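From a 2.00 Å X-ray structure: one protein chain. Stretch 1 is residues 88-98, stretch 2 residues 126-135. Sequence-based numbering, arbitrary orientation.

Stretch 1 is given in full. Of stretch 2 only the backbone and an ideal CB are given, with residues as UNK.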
# COMPACT_ATOMS: atom_id res chain seq x y z
N VAL A 88 -2.70 8.23 -12.41
CA VAL A 88 -2.48 7.35 -11.25
C VAL A 88 -3.41 7.68 -10.15
O VAL A 88 -4.14 6.79 -9.63
CB VAL A 88 -0.99 7.33 -10.83
CG1 VAL A 88 -0.81 6.49 -9.59
CG2 VAL A 88 -0.20 6.72 -11.94
N TYR A 89 -3.51 8.98 -9.82
CA TYR A 89 -4.42 9.42 -8.79
C TYR A 89 -5.89 9.11 -9.08
O TYR A 89 -6.60 8.60 -8.21
CB TYR A 89 -4.23 10.91 -8.43
CG TYR A 89 -5.32 11.49 -7.54
CD1 TYR A 89 -5.37 11.20 -6.21
CD2 TYR A 89 -6.27 12.39 -8.06
CE1 TYR A 89 -6.36 11.69 -5.42
CE2 TYR A 89 -7.26 12.90 -7.26
CZ TYR A 89 -7.29 12.54 -5.96
OH TYR A 89 -8.25 13.01 -5.14
N LYS A 90 -6.33 9.40 -10.29
CA LYS A 90 -7.74 9.19 -10.67
C LYS A 90 -8.12 7.73 -10.58
O LYS A 90 -9.24 7.37 -10.13
CB LYS A 90 -8.00 9.64 -12.13
CG LYS A 90 -8.61 11.03 -12.33
CD LYS A 90 -8.37 12.02 -11.18
CE LYS A 90 -8.23 13.48 -11.67
NZ LYS A 90 -9.10 13.82 -12.84
N THR A 91 -7.20 6.86 -11.02
CA THR A 91 -7.51 5.44 -11.06
C THR A 91 -7.52 4.91 -9.62
O THR A 91 -8.37 4.06 -9.29
CB THR A 91 -6.52 4.75 -11.94
OG1 THR A 91 -6.41 5.47 -13.18
CG2 THR A 91 -6.86 3.34 -12.13
N LEU A 92 -6.61 5.39 -8.75
CA LEU A 92 -6.66 5.02 -7.32
C LEU A 92 -7.95 5.43 -6.64
O LEU A 92 -8.56 4.67 -5.90
CB LEU A 92 -5.47 5.64 -6.60
CG LEU A 92 -4.14 4.87 -6.85
CD1 LEU A 92 -2.98 5.69 -6.29
CD2 LEU A 92 -4.18 3.48 -6.18
N VAL A 93 -8.43 6.64 -6.93
CA VAL A 93 -9.74 7.02 -6.40
C VAL A 93 -10.88 6.07 -6.79
O VAL A 93 -11.70 5.69 -5.93
CB VAL A 93 -10.10 8.48 -6.84
CG1 VAL A 93 -11.52 8.76 -6.49
CG2 VAL A 93 -9.16 9.48 -6.19
N LYS A 94 -10.88 5.60 -8.03
CA LYS A 94 -11.83 4.58 -8.47
C LYS A 94 -11.73 3.31 -7.66
O LYS A 94 -12.70 2.77 -7.15
CB LYS A 94 -11.56 4.26 -9.93
CG LYS A 94 -12.33 5.21 -10.82
CD LYS A 94 -11.77 5.34 -12.25
CE LYS A 94 -11.71 4.05 -13.06
NZ LYS A 94 -11.24 4.34 -14.45
N ALA A 95 -10.51 2.90 -7.41
CA ALA A 95 -10.28 1.75 -6.54
C ALA A 95 -10.81 1.97 -5.14
O ALA A 95 -11.45 1.06 -4.57
CB ALA A 95 -8.81 1.40 -6.53
N ILE A 96 -10.59 3.17 -4.61
CA ILE A 96 -11.00 3.49 -3.26
C ILE A 96 -12.51 3.52 -3.15
O ILE A 96 -13.09 3.01 -2.17
CB ILE A 96 -10.39 4.85 -2.82
CG1 ILE A 96 -8.86 4.80 -2.68
CG2 ILE A 96 -11.03 5.35 -1.53
CD1 ILE A 96 -8.17 6.16 -2.69
N GLU A 97 -13.17 4.07 -4.16
CA GLU A 97 -14.69 4.11 -4.19
C GLU A 97 -15.27 2.73 -4.29
O GLU A 97 -16.20 2.37 -3.55
CB GLU A 97 -15.17 4.97 -5.34
CG GLU A 97 -14.77 6.42 -5.17
CD GLU A 97 -15.05 7.31 -6.40
OE1 GLU A 97 -15.26 6.80 -7.55
OE2 GLU A 97 -15.04 8.55 -6.20
N LEU A 98 -14.65 1.89 -5.12
CA LEU A 98 -15.08 0.50 -5.21
C LEU A 98 -14.89 -0.24 -3.92
O LEU A 98 -15.84 -0.81 -3.37
CB LEU A 98 -14.36 -0.19 -6.37
CG LEU A 98 -14.61 -1.69 -6.47
CD1 LEU A 98 -16.11 -1.96 -6.72
CD2 LEU A 98 -13.69 -2.32 -7.53
N UNK A 126 3.62 13.69 -6.09
CA UNK A 126 2.37 14.39 -6.50
C UNK A 126 1.17 13.52 -6.23
O UNK A 126 0.18 13.99 -5.69
CB UNK A 126 2.41 14.77 -7.98
N UNK A 127 1.25 12.23 -6.57
CA UNK A 127 0.16 11.28 -6.26
C UNK A 127 -0.06 11.28 -4.78
O UNK A 127 -1.20 11.42 -4.33
CB UNK A 127 0.47 9.87 -6.75
N UNK A 128 1.01 11.17 -3.98
CA UNK A 128 0.80 11.00 -2.57
C UNK A 128 0.21 12.24 -1.90
O UNK A 128 -0.60 12.13 -0.98
CB UNK A 128 2.12 10.62 -1.90
N UNK A 129 0.62 13.43 -2.33
CA UNK A 129 -0.05 14.67 -1.83
C UNK A 129 -1.54 14.71 -2.10
O UNK A 129 -2.35 15.04 -1.22
CB UNK A 129 0.59 15.91 -2.47
N UNK A 130 -1.93 14.31 -3.29
CA UNK A 130 -3.36 14.28 -3.61
C UNK A 130 -4.11 13.23 -2.83
O UNK A 130 -5.26 13.43 -2.46
CB UNK A 130 -3.56 14.04 -5.11
N UNK A 131 -3.46 12.10 -2.54
CA UNK A 131 -4.11 11.07 -1.74
C UNK A 131 -4.32 11.55 -0.33
O UNK A 131 -5.36 11.30 0.30
CB UNK A 131 -3.29 9.78 -1.74
N UNK A 132 -3.31 12.20 0.23
CA UNK A 132 -3.49 12.71 1.60
C UNK A 132 -4.67 13.71 1.65
O UNK A 132 -5.43 13.71 2.62
CB UNK A 132 -2.20 13.38 2.09
N UNK A 133 -4.81 14.50 0.62
CA UNK A 133 -5.90 15.51 0.56
C UNK A 133 -7.25 14.83 0.44
O UNK A 133 -8.19 15.14 1.18
CB UNK A 133 -5.70 16.47 -0.62
N UNK A 134 -7.34 13.83 -0.42
CA UNK A 134 -8.57 13.03 -0.54
C UNK A 134 -8.94 12.35 0.79
O UNK A 134 -10.10 12.32 1.18
CB UNK A 134 -8.40 11.97 -1.63
N UNK A 135 -7.97 11.75 1.47
CA UNK A 135 -8.25 11.00 2.65
C UNK A 135 -8.70 11.93 3.78
O UNK A 135 -9.52 11.54 4.60
CB UNK A 135 -7.02 10.19 3.06

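Both stretches are helical, and their axes run at 38° to one another, 9.8 Å apart at closest approach. Phi/psi values along 126-135 stay near -60/-40, so no glycine is demanded, and CB direction and the surface of stretch 1 carry most of the evidence.

Position 126 has nothing of stretch 1 within 5.5 Å of its ideal CB, so almost any helix former fits. It is Glu126, which makes no contact with stretch 1.

At position 127, CA-to-CB points sideways, but the ideal CB lies 4.6 Å from Val88 CG1 and 5.1 Å from Tyr89 CB. These apolar neighbours suit a compact aliphatic group such as valine, alanine or isoleucine. Val127, with chi1 t, places CG2 3.8 Å from Val88 CG1 and CG1 4.0 Å from Leu92 CD1.

Positions 128 and 129 find no atom of stretch 1 near their ideal CBs, and this contact leaves them free. Asn128 and Glu129 occupy them.

Position 130 points toward stretch 1, its ideal CB only 3.5 Å from Tyr89 CD1. Any side chain with a CB methylene can lay it on the ring; beyond that, a flexible chain, polar or apolar, could follow the ring. Gln130 does this: CB sits 3.8 Å from the centroid of the Tyr89 ring, 20° off its normal, a CH-pi contact. Gln130 OE1 reaches 3.4 Å from Tyr89 CD2, while Gln130 NE2 donates a weak hydrogen bond to Glu126 O (3.3 Å).

Position 131 starts sideways, its ideal CB 5.1 Å from Tyr89 CD1. Leu92 and Ile96 present methyls farther off, so a longer aliphatic chain, leucine or methionine, would bridge the distance. Leu131 (m, t) brings CD1 to 4.0 Å from Leu92 CD1, and CD2 to 4.1 Å from Tyr89 CD1 and 4.2 Å from Ile96 CD1.

Positions 132 and 133 again lack neighbours within 5.5 Å of the ideal CB, so polar, charged or small residues would all do. Lys132 forms a salt bridge within its own helix, NZ to Glu129 OE1 at 3.3 Å; Ala133 makes no contact with stretch 1.

Position 134 points toward stretch 1, its ideal CB 3.7 Å from Tyr89 OH and 5.2 Å from Val93 CG2. A large side chain, aromatic or long aliphatic, could enter the hollow among Tyr89, Val93, Ile96 and Glu97. Tyr134 (chi1 t) is the knob there: CE2 lies 3.9 Å from Val93 CG1, CE1 3.9 Å from Ile96 CG2, and OH 3.9 Å from Glu97 CG. Tyr89 OH, 3.5 Å from Tyr134 CD2, instead hydrogen-bonds a water (2.9 Å to its O) that donates to Gln130 O.

Position 135 points sideways into space that stretch 1 leaves empty, so this contact does not choose among side chains; Ala135 makes no contact with stretch 1.

Stretch 2 126-135: EVNEQLKAYA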
# COMPACT_ATOMS: atom_id res chain seq x y z
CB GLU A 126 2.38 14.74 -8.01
CG GLU A 126 3.33 15.85 -8.47
CD GLU A 126 3.58 15.92 -9.99
OE1 GLU A 126 2.87 15.29 -10.81
OE2 GLU A 126 4.54 16.62 -10.38
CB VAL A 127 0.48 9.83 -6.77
CG1 VAL A 127 -0.47 8.80 -6.23
CG2 VAL A 127 0.49 9.81 -8.27
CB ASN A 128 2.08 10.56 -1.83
CG ASN A 128 2.48 9.13 -2.11
OD1 ASN A 128 1.70 8.34 -2.60
ND2 ASN A 128 3.75 8.81 -1.81
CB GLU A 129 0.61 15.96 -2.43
CG GLU A 129 1.98 16.25 -1.84
CD GLU A 129 2.03 16.18 -0.29
OE1 GLU A 129 2.81 15.32 0.23
OE2 GLU A 129 1.26 16.93 0.40
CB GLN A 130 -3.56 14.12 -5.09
CG GLN A 130 -3.05 15.29 -5.92
CD GLN A 130 -3.14 15.05 -7.41
OE1 GLN A 130 -4.21 15.09 -8.00
NE2 GLN A 130 -2.02 14.77 -8.02
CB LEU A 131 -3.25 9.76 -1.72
CG LEU A 131 -3.23 8.94 -3.01
CD1 LEU A 131 -2.22 7.76 -2.91
CD2 LEU A 131 -4.65 8.41 -3.28
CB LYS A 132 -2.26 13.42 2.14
CG LYS A 132 -1.07 12.56 2.32
CD LYS A 132 0.06 13.34 2.96
CE LYS A 132 1.32 13.25 2.15
NZ LYS A 132 2.48 13.61 3.00
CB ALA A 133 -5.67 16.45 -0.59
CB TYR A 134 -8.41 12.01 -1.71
CG TYR A 134 -9.62 11.15 -2.00
CD1 TYR A 134 -9.88 10.01 -1.27
CD2 TYR A 134 -10.53 11.52 -2.98
CE1 TYR A 134 -11.00 9.24 -1.51
CE2 TYR A 134 -11.68 10.79 -3.20
CZ TYR A 134 -11.91 9.64 -2.50
OH TYR A 134 -13.03 8.92 -2.77
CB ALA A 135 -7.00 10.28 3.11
O HOH W 1 -6.79 15.04 -3.76
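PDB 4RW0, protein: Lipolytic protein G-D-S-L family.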